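PDB 6WT8: STING-associated CdnE c-di-GMP synthase from Flavobacteriaceae, which probably makes cyclic di-GMP from GTP as a nucleotidyltransferase of a bacterial anti-phage (CBASS) system, the signal being read by a STING protein. Local coordinates for residues P235-S238 with I239-N243; F279-N282 with A283-N287. All coordinates share one frame; numbering follows the deposited sequence.

Contact 1: P235-S238 with I239-N243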
loop_
_atom_site.group_PDB
_atom_site.type_symbol
_atom_site.label_atom_id
_atom_site.label_comp_id
_atom_site.label_asym_id
_atom_site.label_seq_id
_atom_site.Cartn_x
_atom_site.Cartn_y
_atom_site.Cartn_z
ATOM N N PRO A 235 -0.822 -8.096 -2.844
ATOM C CA PRO A 235 -0.517 -6.670 -3.021
ATOM C C PRO A 235 -1.452 -5.988 -3.998
ATOM O O PRO A 235 -1.726 -4.767 -3.873
ATOM C CB PRO A 235 0.925 -6.667 -3.568
ATOM C CG PRO A 235 1.041 -8.050 -4.250
ATOM C CD PRO A 235 0.260 -8.993 -3.340
ATOM N N PHE A 236 -1.929 -6.701 -5.016
ATOM C CA PHE A 236 -2.753 -6.027 -6.010
ATOM C C PHE A 236 -4.141 -5.745 -5.461
ATOM O O PHE A 236 -4.835 -4.865 -5.961
ATOM C CB PHE A 236 -2.811 -6.897 -7.295
ATOM C CG PHE A 236 -1.507 -7.458 -7.666
ATOM C CD1 PHE A 236 -0.380 -6.645 -7.806
ATOM C CD2 PHE A 236 -1.349 -8.853 -7.831
ATOM C CE1 PHE A 236 0.888 -7.173 -8.134
ATOM C CE2 PHE A 236 -0.085 -9.386 -8.186
ATOM C CZ PHE A 236 1.031 -8.565 -8.313
ATOM N N LEU A 237 -4.565 -6.529 -4.458
ATOM C CA LEU A 237 -5.879 -6.336 -3.868
ATOM C C LEU A 237 -5.893 -5.092 -2.992
ATOM O O LEU A 237 -6.862 -4.316 -3.020
ATOM C CB LEU A 237 -6.236 -7.591 -3.055
ATOM C CG LEU A 237 -7.668 -7.679 -2.571
ATOM C CD1 LEU A 237 -8.673 -7.507 -3.737
ATOM C CD2 LEU A 237 -7.892 -8.986 -1.846
ATOM N N SER A 238 -4.828 -4.890 -2.210
ATOM C CA SER A 238 -4.697 -3.640 -1.467
ATOM C C SER A 238 -4.677 -2.449 -2.392
ATOM O O SER A 238 -5.364 -1.431 -2.132
ATOM C CB SER A 238 -3.431 -3.674 -0.616
ATOM O OG SER A 238 -3.636 -4.594 0.418
ATOM N N ILE A 239 -3.913 -2.528 -3.474
ATOM C CA ILE A 239 -3.830 -1.403 -4.410
ATOM C C ILE A 239 -5.206 -1.097 -4.969
ATOM O O ILE A 239 -5.661 0.054 -4.968
ATOM C CB ILE A 239 -2.817 -1.690 -5.535
ATOM C CG1 ILE A 239 -1.409 -1.649 -4.969
ATOM C CG2 ILE A 239 -3.021 -0.749 -6.707
ATOM C CD1 ILE A 239 -0.396 -2.365 -5.864
ATOM N N GLU A 240 -5.895 -2.119 -5.511
ATOM C CA GLU A 240 -7.182 -1.876 -6.122
ATOM C C GLU A 240 -8.163 -1.317 -5.116
ATOM O O GLU A 240 -8.901 -0.373 -5.424
ATOM C CB GLU A 240 -7.695 -3.168 -6.753
ATOM C CG GLU A 240 -9.034 -3.001 -7.505
ATOM C CD GLU A 240 -8.907 -2.236 -8.825
ATOM O OE1 GLU A 240 -9.966 -1.941 -9.425
ATOM O OE2 GLU A 240 -7.776 -1.931 -9.255
ATOM N N ARG A 241 -8.209 -1.889 -3.908
ATOM C CA ARG A 241 -9.249 -1.470 -2.970
ATOM C C ARG A 241 -9.002 -0.045 -2.460
ATOM O O ARG A 241 -9.969 0.712 -2.293
ATOM C CB ARG A 241 -9.339 -2.471 -1.814
ATOM C CG ARG A 241 -10.089 -3.751 -2.205
ATOM C CD ARG A 241 -10.080 -4.720 -1.001
ATOM N NE ARG A 241 -10.926 -5.862 -1.421
ATOM C CZ ARG A 241 -11.104 -6.963 -0.685
ATOM N NH1 ARG A 241 -10.504 -7.130 0.502
ATOM N NH2 ARG A 241 -11.915 -7.921 -1.166
ATOM N N ILE A 242 -7.730 0.312 -2.174
ATOM C CA ILE A 242 -7.440 1.691 -1.767
ATOM C C ILE A 242 -7.781 2.662 -2.895
ATOM O O ILE A 242 -8.394 3.725 -2.663
ATOM C CB ILE A 242 -5.985 1.805 -1.299
ATOM C CG1 ILE A 242 -5.890 1.080 0.053
ATOM C CG2 ILE A 242 -5.574 3.269 -1.175
ATOM C CD1 ILE A 242 -4.385 0.801 0.413
ATOM N N ASN A 243 -7.409 2.320 -4.132
ATOM C CA ASN A 243 -7.708 3.234 -5.240
ATOM C C ASN A 243 -9.213 3.395 -5.435
ATOM O O ASN A 243 -9.725 4.519 -5.630
ATOM C CB ASN A 243 -7.010 2.743 -6.505
ATOM C CG ASN A 243 -5.515 3.048 -6.490
ATOM O OD1 ASN A 243 -5.047 3.911 -5.726
ATOM N ND2 ASN A 243 -4.739 2.319 -7.319
#
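Pro235 starts helix 235-248, and its carbonyl O takes the N-H of Ile239 at 3.2 Å. The same oxygen lies beside the longer branch of Ile239, whose CG1 is 3.3 Å away because chi1 of -71° sets CG1 anti to the carbonyl carbon. Within the first turn Pro235 CG also sits over the centre of one face of the Phe236 ring, 3.9 Å above its plane, a CH-pi type of packing. The carbonyl of Phe236 accepts Glu240 N, and Glu240 CB rests close to that oxygen before the chain bends off at chi2. Leu237 carries the main side-chain contact: its CD1 lies over one face of the Arg241 guanidinium, offset toward the rim, 3.6 Å from Arg241 NE, while its O accepts Arg241 N at 2.9 Å. Arg241 runs extended from CG to NE across the leucine branches, and its NH1 bonds to Val325 O. Shortening Arg241 to an alanine would probably leave Val325 O without this donor and strip Leu237 of the flat group that its CD1 lies against. Ser238 O takes Ile242 N in a nearly straight bond (169°), with Ile242 CG1 3.4 Å from the same oxygen. The guanidinium thus pairs an apolar contact on one face with a polar bond at NH1, so Leu237, one turn back, probably limits how the guanidinium can turn while NH1 reaches Val325 O.

Contact 2: F279-N282 with A283-N287; sequences FHIN and AICYN
Four successive i to i+4 bonds, Ala283 N to Phe279 O, Ile284 N to His280 O, Cys285 N to Ile281 O and Tyr286 N to Asn282 O, at 2.9 to 3.1 Å, carry the alpha-helix from Phe279 to Tyr286. The side chains of the second half lie against the carbonyls one turn back. Ile284 CG1 is 3.2 Å from His280 O, brought there by chi1 of -70°, and Cys285 SG comes 3.5 Å from Ile281 O. The same sulfur makes a looser apolar contact with Ile281 CG2 at 4.4 Å. Tyr286 meets Asn282 through CB, 3.1 Å from Asn282 O; with CG anti to the backbone N (chi1 -178°), the ring then leads away from the first turn. In that turn Phe279 CD2 stands 3.9 Å above the centre of the His280 ring, while His280 CD2 meets the edge of the phenylalanine, a T-shaped arrangement; His280 ND1 is bonded to Arg277 N. Cys285 packs on Leu253 and Ile257 of helix 253-266 and on Leu305 of helix 300-314, where Leu309 and Ile312 receive Ile284. Asn282 and Tyr286 turn to helix 235-248, whose Lys245 makes a cation-pi contact with the tyrosine, so this short helix is packed among three others.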
loop_
_atom_site.group_PDB
_atom_site.type_symbol
_atom_site.label_atom_id
_atom_site.label_comp_id
_atom_site.label_asym_id
_atom_site.label_seq_id
_atom_site.Cartn_x
_atom_site.Cartn_y
_atom_site.Cartn_z
ATOM N N PHE A 279 0.717 -0.860 6.392
ATOM C CA PHE A 279 -0.385 -1.816 6.249
ATOM C C PHE A 279 -1.503 -1.508 7.247
ATOM O O PHE A 279 -2.699 -1.544 6.891
ATOM C CB PHE A 279 0.287 -3.210 6.454
ATOM C CG PHE A 279 -0.622 -4.388 6.607
ATOM C CD1 PHE A 279 -0.857 -5.210 5.476
ATOM C CD2 PHE A 279 -1.186 -4.722 7.810
ATOM C CE1 PHE A 279 -1.675 -6.335 5.559
ATOM C CE2 PHE A 279 -1.967 -5.866 7.932
ATOM C CZ PHE A 279 -2.231 -6.662 6.801
ATOM N N HIS A 280 -1.127 -1.221 8.499
ATOM C CA HIS A 280 -2.133 -0.986 9.529
ATOM C C HIS A 280 -2.771 0.362 9.356
ATOM O O HIS A 280 -3.983 0.501 9.598
ATOM C CB HIS A 280 -1.517 -1.078 10.930
ATOM C CG HIS A 280 -0.774 -2.340 11.141
ATOM N ND1 HIS A 280 0.575 -2.445 10.865
ATOM C CD2 HIS A 280 -1.179 -3.580 11.554
ATOM C CE1 HIS A 280 0.969 -3.686 11.130
ATOM N NE2 HIS A 280 -0.066 -4.379 11.586
ATOM N N ILE A 281 -1.991 1.389 8.983
ATOM C CA ILE A 281 -2.575 2.713 8.745
ATOM C C ILE A 281 -3.562 2.648 7.592
ATOM O O ILE A 281 -4.677 3.202 7.673
ATOM C CB ILE A 281 -1.456 3.743 8.463
ATOM C CG1 ILE A 281 -0.772 4.032 9.784
ATOM C CG2 ILE A 281 -2.073 5.054 7.928
ATOM C CD1 ILE A 281 0.482 4.904 9.658
ATOM N N ASN A 282 -3.192 1.927 6.529
ATOM C CA ASN A 282 -4.113 1.772 5.397
ATOM C C ASN A 282 -5.420 1.175 5.885
ATOM O O ASN A 282 -6.502 1.631 5.514
ATOM C CB ASN A 282 -3.534 0.835 4.338
ATOM C CG ASN A 282 -2.349 1.402 3.579
ATOM O OD1 ASN A 282 -2.106 2.600 3.573
ATOM N ND2 ASN A 282 -1.579 0.494 2.928
ATOM N N ALA A 283 -5.325 0.084 6.663
ATOM C CA ALA A 283 -6.521 -0.631 7.126
ATOM C C ALA A 283 -7.384 0.225 8.055
ATOM O O ALA A 283 -8.617 0.209 7.956
ATOM C CB ALA A 283 -6.098 -1.932 7.846
ATOM N N ILE A 284 -6.756 0.992 8.950
ATOM C CA ILE A 284 -7.538 1.827 9.873
ATOM C C ILE A 284 -8.315 2.860 9.060
ATOM O O ILE A 284 -9.512 3.136 9.310
ATOM C CB ILE A 284 -6.605 2.494 10.896
ATOM C CG1 ILE A 284 -6.076 1.407 11.847
ATOM C CG2 ILE A 284 -7.329 3.676 11.612
ATOM C CD1 ILE A 284 -4.852 1.895 12.728
ATOM N N CYS A 285 -7.633 3.502 8.099
ATOM C CA CYS A 285 -8.332 4.545 7.322
ATOM C C CYS A 285 -9.394 3.955 6.415
ATOM O O CYS A 285 -10.484 4.530 6.274
ATOM C CB CYS A 285 -7.337 5.374 6.529
ATOM S SG CYS A 285 -6.231 6.364 7.575
ATOM N N TYR A 286 -9.098 2.812 5.805
ATOM C CA TYR A 286 -10.012 2.161 4.881
ATOM C C TYR A 286 -11.270 1.716 5.606
ATOM O O TYR A 286 -12.342 1.582 4.990
ATOM C CB TYR A 286 -9.259 0.969 4.249
ATOM C CG TYR A 286 -10.028 0.194 3.213
ATOM C CD1 TYR A 286 -10.040 0.580 1.912
ATOM C CD2 TYR A 286 -10.725 -0.946 3.575
ATOM C CE1 TYR A 286 -10.745 -0.164 0.971
ATOM C CE2 TYR A 286 -11.440 -1.702 2.636
ATOM C CZ TYR A 286 -11.444 -1.275 1.331
ATOM O OH TYR A 286 -12.135 -1.992 0.383
ATOM N N ASN A 287 -11.155 1.416 6.908
ATOM C CA ASN A 287 -12.308 0.893 7.613
ATOM C C ASN A 287 -13.305 2.005 7.999
ATOM O O ASN A 287 -14.441 1.692 8.386
ATOM C CB ASN A 287 -11.783 0.100 8.820
ATOM C CG ASN A 287 -12.882 -0.433 9.709
ATOM O OD1 ASN A 287 -13.006 0.001 10.856
ATOM N ND2 ASN A 287 -13.670 -1.302 9.184
#

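How the contacts relate
Contact 1 opens helix 235-248; contact 2, later in the chain, takes up nearly all of helix 278-287, with helix 253-266 between them. Their centres are about 12 Å apart and the two helices touch directly: Tyr286 CE1 packs 3.5 Å from Arg241 O, and Asn282 ND2 lies 3.8 Å from Ile242 CD1. At its start, helix 235-248 also packs on strands 85-90 and 218-221 of the mixed sheet, through Pro235 and Phe236. Helix 235-248 thus appears to bridge the sheet-bearing part of the enzyme and the helical part that holds contact 2, consistent with the two-lobed build of CD-NTases.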